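Local coordinates for protein fimbrial subunit type 1 (Actinomyces oris, PDB 3UXF) that builds the shaft of type 1 fimbriae as their major subunit, a secreted pilin of the bacterial cell surface, at residues Q378-T383 with Q399-L404; S387-R392 with P462-V467. One frame throughout, in Å; residues are numbered along the deposited sequence.

Contact 1 (Q378-T383 with Q399-L404). With CA (calcium ion), chain C.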
# COMPACT_ATOMS: atom_id res chain seq x y z
N GLN A 378 -24.17 25.38 -11.02
CA GLN A 378 -23.35 24.27 -11.48
C GLN A 378 -21.99 24.46 -10.82
O GLN A 378 -21.72 25.52 -10.24
CB GLN A 378 -23.20 24.28 -12.99
CG GLN A 378 -24.56 24.14 -13.63
CD GLN A 378 -24.50 23.79 -15.09
OE1 GLN A 378 -23.80 24.44 -15.89
NE2 GLN A 378 -25.24 22.73 -15.47
N VAL A 379 -21.15 23.42 -10.89
CA VAL A 379 -19.86 23.44 -10.16
C VAL A 379 -18.72 23.11 -11.10
O VAL A 379 -18.85 22.22 -11.96
CB VAL A 379 -19.84 22.39 -9.02
CG1 VAL A 379 -18.56 22.54 -8.17
CG2 VAL A 379 -21.12 22.51 -8.14
N TYR A 380 -17.59 23.81 -10.95
CA TYR A 380 -16.40 23.53 -11.74
C TYR A 380 -15.19 23.38 -10.81
O TYR A 380 -15.19 23.90 -9.70
CB TYR A 380 -16.09 24.71 -12.69
CG TYR A 380 -17.15 24.96 -13.74
CD1 TYR A 380 -18.33 25.59 -13.40
CD2 TYR A 380 -16.95 24.60 -15.08
CE1 TYR A 380 -19.31 25.85 -14.35
CE2 TYR A 380 -17.94 24.83 -16.04
CZ TYR A 380 -19.10 25.45 -15.66
OH TYR A 380 -20.07 25.71 -16.62
N GLU A 381 -14.15 22.72 -11.32
CA GLU A 381 -12.82 22.96 -10.76
C GLU A 381 -12.36 24.30 -11.33
O GLU A 381 -12.72 24.62 -12.46
CB GLU A 381 -11.86 21.84 -11.10
CG GLU A 381 -12.14 20.59 -10.25
CD GLU A 381 -11.22 19.42 -10.53
OE1 GLU A 381 -10.78 19.22 -11.67
OE2 GLU A 381 -10.94 18.68 -9.59
N CYS A 382 -11.65 25.11 -10.55
CA CYS A 382 -11.27 26.43 -11.07
C CYS A 382 -10.02 26.93 -10.40
O CYS A 382 -9.61 26.44 -9.35
CB CYS A 382 -12.38 27.47 -10.87
SG CYS A 382 -12.73 27.72 -9.09
N THR A 383 -9.43 27.95 -11.03
CA THR A 383 -8.29 28.63 -10.47
C THR A 383 -8.78 29.99 -10.03
O THR A 383 -9.37 30.74 -10.84
CB THR A 383 -7.26 28.81 -11.57
OG1 THR A 383 -6.78 27.52 -11.98
CG2 THR A 383 -6.08 29.66 -11.03
N GLN A 399 -14.93 21.16 -26.90
CA GLN A 399 -14.55 22.56 -26.83
C GLN A 399 -15.33 23.34 -25.77
O GLN A 399 -14.80 24.24 -25.12
CB GLN A 399 -14.74 23.21 -28.21
CG GLN A 399 -13.95 22.52 -29.35
CD GLN A 399 -14.61 21.24 -29.93
OE1 GLN A 399 -15.51 20.63 -29.32
NE2 GLN A 399 -14.16 20.85 -31.12
N THR A 400 -16.61 23.00 -25.62
CA THR A 400 -17.46 23.64 -24.63
C THR A 400 -16.87 23.40 -23.24
O THR A 400 -16.45 22.29 -22.94
CB THR A 400 -18.88 23.09 -24.68
OG1 THR A 400 -19.49 23.46 -25.92
CG2 THR A 400 -19.71 23.67 -23.56
N VAL A 401 -16.81 24.44 -22.41
CA VAL A 401 -16.31 24.28 -21.04
C VAL A 401 -17.41 23.64 -20.18
O VAL A 401 -18.43 24.26 -19.91
CB VAL A 401 -15.91 25.64 -20.45
CG1 VAL A 401 -15.20 25.45 -19.13
CG2 VAL A 401 -15.00 26.39 -21.42
N ASP A 402 -17.22 22.38 -19.78
CA ASP A 402 -18.29 21.64 -19.12
C ASP A 402 -18.13 21.71 -17.61
O ASP A 402 -17.00 21.68 -17.11
CB ASP A 402 -18.26 20.16 -19.50
CG ASP A 402 -18.38 19.93 -20.98
OD1 ASP A 402 -19.49 20.08 -21.54
OD2 ASP A 402 -17.35 19.60 -21.58
N PRO A 403 -19.26 21.74 -16.90
CA PRO A 403 -19.26 21.64 -15.43
C PRO A 403 -19.05 20.19 -15.00
O PRO A 403 -19.08 19.24 -15.81
CB PRO A 403 -20.68 22.09 -15.06
CG PRO A 403 -21.52 21.63 -16.22
CD PRO A 403 -20.63 21.93 -17.42
N LEU A 404 -18.82 20.03 -13.71
CA LEU A 404 -18.65 18.70 -13.14
C LEU A 404 -19.95 17.93 -13.02
O LEU A 404 -21.03 18.49 -12.72
CB LEU A 404 -18.06 18.83 -11.73
CG LEU A 404 -16.69 19.46 -11.62
CD1 LEU A 404 -16.40 19.59 -10.14
CD2 LEU A 404 -15.62 18.58 -12.30
CA CA C . -15.38 20.32 -22.81
O HOH W 1 -22.09 20.96 -11.88
O HOH W 2 -19.31 26.67 -19.03
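Where P403 lies over Y380, V401-L404 runs 96° to Q378-E381 of the strand, and one backbone bond ties the two: L404 N gives its hydrogen to V379 O at 2.8 Å, with an N-H...O angle of 173°. P403 sets its CA above one face of the Y380 ring, 3.8 Å from the centroid, in a CH-pi contact, and P403 CB reaches toward Y380 CZ. The ring gets there because CG stands beside the backbone N (chi1 -64°), which carries its far end back to the loop although the residue starts out pointing away from it. V401 O sits at the ring's edge, in plane, and a water joins it to Y380 OH. Beside the ring, Q378 lays its amide end against P403, Q378 OE1 3.6 Å from P403 CG, while NE2 is held by T411. L404 sets CB and CG against V379 O, and its CD1 meets V379 CG1 at 4.2 Å. A second water bridges V379 N and L404 O. Just upstream, T400 O (2.2 Å) and D402 OD2 (2.4 Å) bind calcium, and D393, D395 and T398 complete the protein's share of the site. The arrangement is a calcium-binding loop fastened across a strand of the prealbumin-like domain.

Contact 2 (S387-R392 with P462-V467). With CA (calcium ion), chain B.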
# COMPACT_ATOMS: atom_id res chain seq x y z
N SER A 387 -9.34 38.53 -10.64
CA SER A 387 -10.58 39.06 -11.22
C SER A 387 -11.77 38.12 -11.04
O SER A 387 -12.83 38.35 -11.62
CB SER A 387 -10.38 39.37 -12.70
OG SER A 387 -10.04 38.21 -13.43
N GLY A 388 -11.61 37.08 -10.23
CA GLY A 388 -12.69 36.14 -9.99
C GLY A 388 -12.13 34.73 -10.00
O GLY A 388 -11.49 34.31 -9.04
N ALA A 389 -12.34 34.03 -11.10
CA ALA A 389 -11.81 32.70 -11.27
C ALA A 389 -11.86 32.30 -12.71
O ALA A 389 -12.69 32.79 -13.48
CB ALA A 389 -12.59 31.68 -10.40
N THR A 390 -10.94 31.42 -13.08
CA THR A 390 -10.93 30.80 -14.39
C THR A 390 -11.48 29.37 -14.28
O THR A 390 -10.90 28.51 -13.60
CB THR A 390 -9.50 30.73 -14.92
OG1 THR A 390 -8.97 32.05 -15.03
CG2 THR A 390 -9.46 30.06 -16.28
N LEU A 391 -12.60 29.10 -14.95
CA LEU A 391 -13.20 27.77 -14.90
C LEU A 391 -12.38 26.78 -15.70
O LEU A 391 -11.88 27.10 -16.80
CB LEU A 391 -14.63 27.81 -15.47
CG LEU A 391 -15.55 28.85 -14.83
CD1 LEU A 391 -16.91 28.74 -15.50
CD2 LEU A 391 -15.63 28.59 -13.33
N ARG A 392 -12.22 25.58 -15.15
CA ARG A 392 -11.53 24.50 -15.85
C ARG A 392 -12.60 23.60 -16.53
O ARG A 392 -13.62 23.27 -15.95
CB ARG A 392 -10.69 23.73 -14.80
CG ARG A 392 -9.55 22.81 -15.27
CD ARG A 392 -8.57 22.41 -14.07
NE ARG A 392 -8.16 23.58 -13.26
CZ ARG A 392 -8.08 23.60 -11.92
NH1 ARG A 392 -8.34 22.51 -11.20
NH2 ARG A 392 -7.75 24.73 -11.29
N PRO A 462 -17.78 33.59 -10.98
CA PRO A 462 -17.87 32.31 -10.25
C PRO A 462 -17.47 32.54 -8.81
O PRO A 462 -16.78 33.53 -8.50
CB PRO A 462 -16.83 31.41 -10.92
CG PRO A 462 -16.42 32.10 -12.19
CD PRO A 462 -16.63 33.60 -11.89
N LEU A 463 -17.87 31.61 -7.94
CA LEU A 463 -17.65 31.76 -6.51
C LEU A 463 -16.80 30.61 -5.99
O LEU A 463 -17.28 29.49 -5.83
CB LEU A 463 -19.00 31.71 -5.81
CG LEU A 463 -20.01 32.73 -6.37
CD1 LEU A 463 -21.36 32.52 -5.68
CD2 LEU A 463 -19.50 34.14 -6.18
N PRO A 464 -15.51 30.86 -5.72
CA PRO A 464 -14.60 29.78 -5.31
C PRO A 464 -14.91 29.32 -3.92
O PRO A 464 -15.31 30.12 -3.06
CB PRO A 464 -13.23 30.44 -5.37
CG PRO A 464 -13.40 31.54 -6.38
CD PRO A 464 -14.79 32.08 -6.10
N PHE A 465 -14.68 28.03 -3.69
CA PHE A 465 -14.77 27.43 -2.36
C PHE A 465 -13.96 26.16 -2.33
O PHE A 465 -13.57 25.64 -3.38
CB PHE A 465 -16.24 27.13 -1.98
CG PHE A 465 -16.85 25.99 -2.77
CD1 PHE A 465 -17.40 26.24 -4.01
CD2 PHE A 465 -16.90 24.69 -2.25
CE1 PHE A 465 -17.96 25.22 -4.79
CE2 PHE A 465 -17.48 23.67 -3.02
CZ PHE A 465 -18.00 23.92 -4.27
N ARG A 466 -13.67 25.68 -1.13
CA ARG A 466 -12.93 24.44 -0.95
C ARG A 466 -13.71 23.48 -0.08
O ARG A 466 -14.43 23.90 0.85
CB ARG A 466 -11.58 24.71 -0.31
CG ARG A 466 -10.58 25.30 -1.28
CD ARG A 466 -9.28 25.63 -0.56
NE ARG A 466 -8.25 26.01 -1.51
CZ ARG A 466 -7.18 26.74 -1.20
NH1 ARG A 466 -7.01 27.20 0.04
NH2 ARG A 466 -6.28 27.03 -2.15
N VAL A 467 -13.56 22.19 -0.37
CA VAL A 467 -13.98 21.13 0.52
C VAL A 467 -12.70 20.61 1.12
O VAL A 467 -11.82 20.16 0.41
CB VAL A 467 -14.76 20.02 -0.25
CG1 VAL A 467 -15.01 18.80 0.65
CG2 VAL A 467 -16.10 20.57 -0.76
CA CA B . -14.62 39.75 -11.60
O HOH W 3 -13.40 41.75 -12.14
O HOH W 4 -14.76 39.52 -14.07
O HOH W 5 -13.55 40.28 -9.43
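P462 is the bump here, and A389 and L391 form the hollow that receives it. The pyrrolidine ring presents CG to both: L391 CD2 comes within 3.8 Å of P462 CG, and A389 CB within 4.2 Å of the same atom. L391 starts off to one side, but with CG turned away from its own carbonyl carbon (chi1 -53°) the CD2 branch swings back and crosses the proline obliquely, touching CB as well as CG. A389 CB touches both proline rings, since it also meets P464 CG at 4.1 Å. The two prolines, with L463 between them, both turn toward 387-392, while L463 and T390 point away. The backbone of G388 passes P464, with G388 O 4.3 Å from P464 CG. At this end of the contact S387 O binds a calcium at 2.3 Å, together with three waters and D461, the residue just before P462. The contact lies at the surface, across strand 444-451: A389 and P464 both rest on C446, strand 463-465 pairs with 444-451, and strand 388-391 pairs with 376-385, whose Y380 touches L391.

Strand 376-385 is common ground: contact 1 uses it directly, and contact 2 contains its neighbour 388-391, which pairs with it through T383 O to T390 N and E381 O to R392 N. Both belong to the prealbumin-like domain, their centres 10 Å apart. Contact 1 is partly buried, with V379, Y380 and L404 inside, and mixes a backbone bond, bridging waters and an aromatic face. Contact 2 is a surface patch of apolar touches between prolines, an alanine and a leucine. Each carries a calcium, differently placed: within the loop itself in contact 1, between S387 and D461, just before P462, in contact 2. C382 of 378-383 is disulfide-bonded to C446, on which A389 and P464 rest.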